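Local coordinates for protein TgTwinScan_2721 - E2 domain (Toxoplasma gondii, PDB 2F4Z) that probably acts as a ubiquitin-conjugating (E2) enzyme, carrying activated ubiquitin as a thioester and passing it on toward substrates, at residues A[71-83]-A[91-103]. Sequence-based numbering, arbitrary orientation.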
ATOM      1  N   GLY A  71      22.809  -0.047 -14.280  1.00 38.49           N
ATOM      2  CA  GLY A  71      23.841   0.885 -14.808  1.00 39.34           C
ATOM      3  C   GLY A  71      24.320   1.903 -13.784  1.00 40.50           C
ATOM      4  O   GLY A  71      24.725   3.029 -14.168  1.00 41.65           O
ATOM      5  N   GLY A  72      24.238   1.549 -12.497  1.00 39.39           N
ATOM      6  CA  GLY A  72      24.426   2.564 -11.441  1.00 39.56           C
ATOM      7  C   GLY A  72      23.382   3.664 -11.180  1.00 39.88           C
ATOM      8  O   GLY A  72      23.536   4.454 -10.228  1.00 40.34           O
ATOM      9  N   ASP A  73      22.297   3.715 -11.972  1.00 39.22           N
ATOM     10  CA  ASP A  73      21.217   4.738 -11.816  1.00 38.18           C
ATOM     11  C   ASP A  73      20.058   4.243 -10.927  1.00 37.32           C
ATOM     12  O   ASP A  73      19.362   3.303 -11.331  1.00 38.87           O
ATOM     13  CB  ASP A  73      20.667   5.040 -13.215  1.00 38.22           C
ATOM     14  CG  ASP A  73      19.829   6.267 -13.260  1.00 38.27           C
ATOM     15  OD1 ASP A  73      19.616   6.782 -14.358  1.00 41.48           O
ATOM     16  OD2 ASP A  73      19.337   6.731 -12.228  1.00 40.42           O
ATOM     17  N   ILE A  74      19.808   4.846  -9.761  1.00 35.24           N
ATOM     18  CA  ILE A  74      18.679   4.390  -8.886  1.00 33.89           C
ATOM     19  C   ILE A  74      17.270   4.733  -9.461  1.00 31.49           C
ATOM     20  O   ILE A  74      16.268   4.401  -8.834  1.00 29.42           O
ATOM     21  CB  ILE A  74      18.613   5.056  -7.464  1.00 33.65           C
ATOM     22  CG1 ILE A  74      19.517   6.235  -7.372  1.00 36.76           C
ATOM     23  CG2 ILE A  74      18.514   4.013  -6.262  1.00 34.07           C
ATOM     24  CD1 ILE A  74      18.914   7.417  -8.049  1.00 39.54           C
ATOM     25  N   HIS A  75      17.235   5.466 -10.580  1.00 30.35           N
ATOM     26  CA  HIS A  75      16.005   5.798 -11.343  1.00 29.15           C
ATOM     27  C   HIS A  75      15.760   4.836 -12.497  1.00 28.13           C
ATOM     28  O   HIS A  75      14.802   5.002 -13.259  1.00 27.62           O
ATOM     29  CB  HIS A  75      16.059   7.239 -11.854  1.00 29.98           C
ATOM     30  CG  HIS A  75      15.776   8.236 -10.782  1.00 32.78           C
ATOM     31  ND1 HIS A  75      16.757   8.751  -9.974  1.00 34.97           N
ATOM     32  CD2 HIS A  75      14.603   8.733 -10.314  1.00 35.24           C
ATOM     33  CE1 HIS A  75      16.213   9.552  -9.076  1.00 36.00           C
ATOM     34  NE2 HIS A  75      14.910   9.570  -9.265  1.00 34.96           N
ATOM     35  N   ARG A  76      16.627   3.834 -12.640  1.00 25.53           N
ATOM     36  CA  ARG A  76      16.412   2.815 -13.653  1.00 27.28           C
ATOM     37  C   ARG A  76      16.585   1.446 -13.002  1.00 27.19           C
ATOM     38  O   ARG A  76      17.655   1.124 -12.451  1.00 28.24           O
ATOM     39  CB  ARG A  76      17.369   3.039 -14.839  1.00 28.21           C
ATOM     40  CG  ARG A  76      17.093   2.093 -16.013  1.00 32.50           C
ATOM     41  CD  ARG A  76      15.682   2.362 -16.615  1.00 38.14           C
ATOM     42  NE  ARG A  76      15.478   1.642 -17.862  1.00 42.19           N
ATOM     43  CZ  ARG A  76      15.740   2.134 -19.067  1.00 44.52           C
ATOM     44  NH1 ARG A  76      15.509   1.376 -20.132  1.00 49.08           N
ATOM     45  NH2 ARG A  76      16.230   3.364 -19.215  1.00 42.05           N
ATOM     46  N   TRP A  77      15.514   0.675 -12.957  1.00 26.48           N
ATOM     47  CA  TRP A  77      15.560  -0.627 -12.280  1.00 25.62           C
ATOM     48  C   TRP A  77      15.105  -1.720 -13.221  1.00 26.13           C
ATOM     49  O   TRP A  77      14.419  -1.485 -14.242  1.00 26.87           O
ATOM     50  CB  TRP A  77      14.595  -0.695 -11.076  1.00 25.46           C
ATOM     51  CG  TRP A  77      14.840   0.139  -9.823  1.00 24.84           C
ATOM     52  CD1 TRP A  77      15.646   1.243  -9.686  1.00 24.59           C
ATOM     53  CD2 TRP A  77      14.183  -0.033  -8.565  1.00 25.36           C
ATOM     54  NE1 TRP A  77      15.538   1.761  -8.412  1.00 24.43           N
ATOM     55  CE2 TRP A  77      14.649   0.992  -7.700  1.00 27.20           C
ATOM     56  CE3 TRP A  77      13.245  -0.958  -8.080  1.00 27.04           C
ATOM     57  CZ2 TRP A  77      14.193   1.128  -6.368  1.00 25.37           C
ATOM     58  CZ3 TRP A  77      12.803  -0.832  -6.749  1.00 26.70           C
ATOM     59  CH2 TRP A  77      13.291   0.196  -5.907  1.00 26.50           C
ATOM     60  N   ARG A  78      15.425  -2.927 -12.822  1.00 25.99           N
ATOM     61  CA  ARG A  78      14.935  -4.134 -13.440  1.00 28.42           C
ATOM     62  C   ARG A  78      14.106  -4.843 -12.365  1.00 27.49           C
ATOM     63  O   ARG A  78      14.563  -4.911 -11.213  1.00 28.11           O
ATOM     64  CB  ARG A  78      16.135  -4.974 -13.789  1.00 28.93           C
ATOM     65  CG  ARG A  78      15.936  -5.918 -14.854  1.00 35.94           C
ATOM     66  CD  ARG A  78      17.269  -6.697 -15.002  1.00 46.45           C
ATOM     67  NE  ARG A  78      18.348  -5.883 -15.576  1.00 52.92           N
ATOM     68  CZ  ARG A  78      18.443  -5.598 -16.876  1.00 57.17           C
ATOM     69  NH1 ARG A  78      17.500  -6.053 -17.726  1.00 59.66           N
ATOM     70  NH2 ARG A  78      19.466  -4.865 -17.327  1.00 55.47           N
ATOM     71  N   GLY A  79      12.868  -5.238 -12.702  1.00 25.83           N
ATOM     72  CA  GLY A  79      11.996  -5.982 -11.800  1.00 25.20           C
ATOM     73  C   GLY A  79      11.976  -7.445 -12.240  1.00 25.50           C
ATOM     74  O   GLY A  79      12.199  -7.735 -13.408  1.00 24.27           O
ATOM     75  N   PHE A  80      11.764  -8.351 -11.280  1.00 25.98           N
ATOM     76  CA  PHE A  80      11.726  -9.797 -11.515  1.00 26.60           C
ATOM     77  C   PHE A  80      10.520 -10.299 -10.823  1.00 26.73           C
ATOM     78  O   PHE A  80      10.282  -9.939  -9.680  1.00 27.01           O
ATOM     79  CB  PHE A  80      12.960 -10.517 -10.931  1.00 27.76           C
ATOM     80  CG  PHE A  80      14.224 -10.011 -11.524  1.00 29.65           C
ATOM     81  CD1 PHE A  80      15.018  -9.092 -10.842  1.00 27.97           C
ATOM     82  CD2 PHE A  80      14.547 -10.341 -12.829  1.00 30.13           C
ATOM     83  CE1 PHE A  80      16.136  -8.596 -11.448  1.00 26.54           C
ATOM     84  CE2 PHE A  80      15.641  -9.820 -13.426  1.00 28.98           C
ATOM     85  CZ  PHE A  80      16.445  -8.969 -12.727  1.00 30.38           C
ATOM     86  N   ILE A  81       9.763 -11.142 -11.506  1.00 26.27           N
ATOM     87  CA  ILE A  81       8.487 -11.644 -10.995  1.00 27.99           C
ATOM     88  C   ILE A  81       8.411 -13.108 -11.365  1.00 26.91           C
ATOM     89  O   ILE A  81       8.753 -13.480 -12.482  1.00 25.36           O
ATOM     90  CB  ILE A  81       7.309 -10.807 -11.639  1.00 28.50           C
ATOM     91  CG1 ILE A  81       7.313  -9.394 -11.044  1.00 31.25           C
ATOM     92  CG2 ILE A  81       5.934 -11.425 -11.398  1.00 32.85           C
ATOM     93  CD1 ILE A  81       6.315  -8.433 -11.755  1.00 31.34           C
ATOM     94  N   ALA A  82       7.986 -13.932 -10.425  1.00 27.10           N
ATOM     95  CA  ALA A  82       7.804 -15.331 -10.664  1.00 28.84           C
ATOM     96  C   ALA A  82       6.378 -15.542 -11.177  1.00 29.57           C
ATOM     97  O   ALA A  82       5.425 -14.997 -10.631  1.00 28.21           O
ATOM     98  CB  ALA A  82       8.048 -16.144  -9.312  1.00 28.77           C
ATOM     99  N   GLY A  83       6.212 -16.377 -12.209  1.00 31.64           N
ATOM    100  CA  GLY A  83       4.873 -16.759 -12.655  1.00 31.34           C
ATOM    101  C   GLY A  83       4.171 -17.395 -11.472  1.00 33.45           C
ATOM    102  O   GLY A  83       4.769 -18.228 -10.795  1.00 34.37           O
ATOM    103  N   GLY A  91       6.438 -21.417 -12.981  1.00 35.50           N
ATOM    104  CA  GLY A  91       7.807 -21.747 -13.317  1.00 34.95           C
ATOM    105  C   GLY A  91       8.537 -20.716 -14.165  1.00 34.33           C
ATOM    106  O   GLY A  91       9.739 -20.830 -14.374  1.00 36.30           O
ATOM    107  N   GLY A  92       7.846 -19.701 -14.660  1.00 32.79           N
ATOM    108  CA  GLY A  92       8.493 -18.665 -15.489  1.00 31.32           C
ATOM    109  C   GLY A  92       9.137 -17.621 -14.580  1.00 30.21           C
ATOM    110  O   GLY A  92       8.690 -17.421 -13.435  1.00 30.20           O
ATOM    111  N   HIS A  93      10.130 -16.942 -15.127  1.00 28.99           N
ATOM    112  CA  HIS A  93      10.810 -15.825 -14.487  1.00 30.54           C
ATOM    113  C   HIS A  93      10.752 -14.656 -15.417  1.00 27.82           C
ATOM    114  O   HIS A  93      11.318 -14.726 -16.459  1.00 28.22           O
ATOM    115  CB  HIS A  93      12.302 -16.200 -14.190  1.00 32.14           C
ATOM    116  CG  HIS A  93      12.420 -17.333 -13.220  1.00 39.82           C
ATOM    117  ND1 HIS A  93      12.008 -17.217 -11.898  1.00 45.87           N
ATOM    118  CD2 HIS A  93      12.770 -18.639 -13.400  1.00 47.21           C
ATOM    119  CE1 HIS A  93      12.153 -18.389 -11.297  1.00 50.64           C
ATOM    120  NE2 HIS A  93      12.618 -19.268 -12.181  1.00 49.36           N
ATOM    121  N   PHE A  94      10.091 -13.572 -15.009  1.00 26.72           N
ATOM    122  CA  PHE A  94       9.762 -12.461 -15.934  1.00 25.98           C
ATOM    123  C   PHE A  94      10.509 -11.249 -15.476  1.00 25.43           C
ATOM    124  O   PHE A  94      10.505 -10.942 -14.265  1.00 28.23           O
ATOM    125  CB  PHE A  94       8.236 -12.228 -15.986  1.00 24.60           C
ATOM    126  CG  PHE A  94       7.477 -13.436 -16.472  1.00 25.60           C
ATOM    127  CD1 PHE A  94       6.993 -14.380 -15.562  1.00 24.26           C
ATOM    128  CD2 PHE A  94       7.349 -13.684 -17.842  1.00 23.77           C
ATOM    129  CE1 PHE A  94       6.317 -15.516 -16.004  1.00 23.39           C
ATOM    130  CE2 PHE A  94       6.691 -14.842 -18.284  1.00 24.24           C
ATOM    131  CZ  PHE A  94       6.174 -15.747 -17.347  1.00 22.13           C
ATOM    132  N   THR A  95      11.196 -10.627 -16.411  1.00 24.25           N
ATOM    133  CA  THR A  95      11.964  -9.428 -16.210  1.00 24.99           C
ATOM    134  C   THR A  95      11.142  -8.259 -16.679  1.00 25.67           C
ATOM    135  O   THR A  95      10.498  -8.350 -17.718  1.00 25.17           O
ATOM    136  CB  THR A  95      13.272  -9.524 -17.053  1.00 26.25           C
ATOM    137  OG1 THR A  95      14.033 -10.630 -16.537  1.00 28.98           O
ATOM    138  CG2 THR A  95      14.133  -8.224 -17.007  1.00 25.64           C
ATOM    139  N   LEU A  96      11.146  -7.184 -15.881  1.00 25.00           N
ATOM    140  CA  LEU A  96      10.508  -5.928 -16.200  1.00 26.87           C
ATOM    141  C   LEU A  96      11.536  -4.796 -16.293  1.00 25.92           C
ATOM    142  O   LEU A  96      12.517  -4.764 -15.574  1.00 26.06           O
ATOM    143  CB  LEU A  96       9.475  -5.540 -15.132  1.00 25.79           C
ATOM    144  CG  LEU A  96       8.189  -6.306 -14.794  1.00 31.33           C
ATOM    145  CD1 LEU A  96       6.955  -5.768 -15.510  1.00 34.59           C
ATOM    146  CD2 LEU A  96       8.219  -7.809 -14.803  1.00 31.36           C
ATOM    147  N   ASP A  97      11.293  -3.874 -17.179  1.00 24.63           N
ATOM    148  CA  ASP A  97      12.044  -2.634 -17.159  1.00 25.66           C
ATOM    149  C   ASP A  97      11.250  -1.584 -16.324  1.00 24.34           C
ATOM    150  O   ASP A  97      10.053  -1.530 -16.426  1.00 23.55           O
ATOM    151  CB  ASP A  97      12.276  -2.175 -18.616  1.00 25.36           C
ATOM    152  CG  ASP A  97      13.001  -0.860 -18.685  1.00 31.10           C
ATOM    153  OD1 ASP A  97      14.016  -0.656 -17.970  1.00 33.76           O
ATOM    154  OD2 ASP A  97      12.509   0.009 -19.421  1.00 43.13           O
ATOM    155  N   ILE A  98      11.925  -0.786 -15.484  1.00 23.98           N
ATOM    156  CA  ILE A  98      11.291   0.134 -14.538  1.00 22.92           C
ATOM    157  C   ILE A  98      12.016   1.468 -14.668  1.00 25.22           C
ATOM    158  O   ILE A  98      13.235   1.583 -14.384  1.00 25.64           O
ATOM    159  CB  ILE A  98      11.293  -0.364 -13.052  1.00 22.17           C
ATOM    160  CG1 ILE A  98      10.640  -1.763 -12.906  1.00 23.89           C
ATOM    161  CG2 ILE A  98      10.606   0.695 -12.052  1.00 20.97           C
ATOM    162  CD1 ILE A  98      10.944  -2.447 -11.519  1.00 21.72           C
ATOM    163  N   VAL A  99      11.279   2.470 -15.111  1.00 24.42           N
ATOM    164  CA  VAL A  99      11.798   3.823 -15.237  1.00 25.16           C
ATOM    165  C   VAL A  99      11.123   4.611 -14.135  1.00 26.07           C
ATOM    166  O   VAL A  99       9.876   4.712 -14.078  1.00 26.60           O
ATOM    167  CB  VAL A  99      11.456   4.410 -16.607  1.00 26.01           C
ATOM    168  CG1 VAL A  99      11.907   5.887 -16.725  1.00 27.32           C
ATOM    169  CG2 VAL A  99      12.108   3.540 -17.716  1.00 26.03           C
ATOM    170  N   ILE A 100      11.923   5.147 -13.238  1.00 26.18           N
ATOM    171  CA  ILE A 100      11.371   5.881 -12.119  1.00 28.03           C
ATOM    172  C   ILE A 100      11.459   7.359 -12.472  1.00 28.99           C
ATOM    173  O   ILE A 100      12.554   7.839 -12.630  1.00 29.68           O
ATOM    174  CB  ILE A 100      12.133   5.544 -10.790  1.00 27.52           C
ATOM    175  CG1 ILE A 100      11.892   4.042 -10.500  1.00 26.89           C
ATOM    176  CG2 ILE A 100      11.677   6.501  -9.681  1.00 25.36           C
ATOM    177  CD1 ILE A 100      12.815   3.402  -9.594  1.00 32.20           C
ATOM    178  N   PRO A 101      10.303   8.070 -12.587  1.00 30.18           N
ATOM    179  CA  PRO A 101      10.346   9.474 -13.011  1.00 31.62           C
ATOM    180  C   PRO A 101      10.953  10.438 -11.951  1.00 32.11           C
ATOM    181  O   PRO A 101      11.018  10.081 -10.771  1.00 32.10           O
ATOM    182  CB  PRO A 101       8.860   9.776 -13.285  1.00 30.88           C
ATOM    183  CG  PRO A 101       8.164   8.909 -12.267  1.00 31.30           C
ATOM    184  CD  PRO A 101       8.914   7.637 -12.331  1.00 28.70           C
ATOM    185  N   PRO A 102      11.423  11.646 -12.374  1.00 34.30           N
ATOM    186  CA  PRO A 102      12.116  12.534 -11.410  1.00 35.10           C
ATOM    187  C   PRO A 102      11.269  12.959 -10.194  1.00 35.55           C
ATOM    188  O   PRO A 102      11.843  13.215  -9.123  1.00 36.42           O
ATOM    189  CB  PRO A 102      12.493  13.782 -12.250  1.00 35.91           C
ATOM    190  CG  PRO A 102      12.490  13.295 -13.707  1.00 36.16           C
ATOM    191  CD  PRO A 102      11.385  12.229 -13.744  1.00 34.83           C
ATOM    192  N   ASP A 103       9.943  13.053 -10.353  1.00 34.81           N
ATOM    193  CA  ASP A 103       9.078  13.482  -9.234  1.00 34.66           C
ATOM    194  C   ASP A 103       8.377  12.287  -8.585  1.00 32.58           C
ATOM    195  O   ASP A 103       7.353  12.467  -7.949  1.00 30.52           O
ATOM    196  CB  ASP A 103       8.042  14.531  -9.689  1.00 35.34           C
ATOM    197  CG  ASP A 103       8.649  15.936  -9.804  1.00 41.91           C
ATOM    198  OD1 ASP A 103       8.043  16.829 -10.452  1.00 49.86           O
ATOM    199  OD2 ASP A 103       9.738  16.158  -9.242  1.00 49.23           O
TER
HETATM  200  O   HOH W   1      15.800  -1.932 -16.705  1.00 34.89           O
HETATM  201  O   HOH W   2       6.913 -19.812 -10.605  1.00 43.45           O
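The CD1 methyl of I100 sits over the five-membered ring of the W77 indole, 3.5 Å from that ring's centroid and 13° off its normal, a CH-pi contact at one end of a beta hairpin. Strands 77-82 and 93-99 are the two central strands of the antiparallel four-stranded sheet of the E2 fold. The indole is also held at its nitrogen: W77 NE1 donates to I74 O (2.8 Å), in the type I turn D73-R76 that leads into the hairpin. Paired backbone bonds join W77 to I98, G79 to L96 and I81 to F94. G79 leaves room on the buried face for I98 CD1, which lies 3.6 Å from G79 N. Further along, I81 CD1 meets L96 CD2 at 3.6 Å; helix 144-156 covers W77, I81 and I100, and helix 33-46 also packs on W77 and I100. The other face carries, among others, R76, R78, T95, D97 and V99. R76 reaches diagonally to D97 because its chain leaves CA opposite the backbone N (chi1 -174°) and then bends at chi2, while V99 CG2 lies over one guanidinium face. In the salt bridge R76 NE lies 2.7 Å from D97 OD1, meeting its syn lone pair, and a water links this oxygen to W77 O.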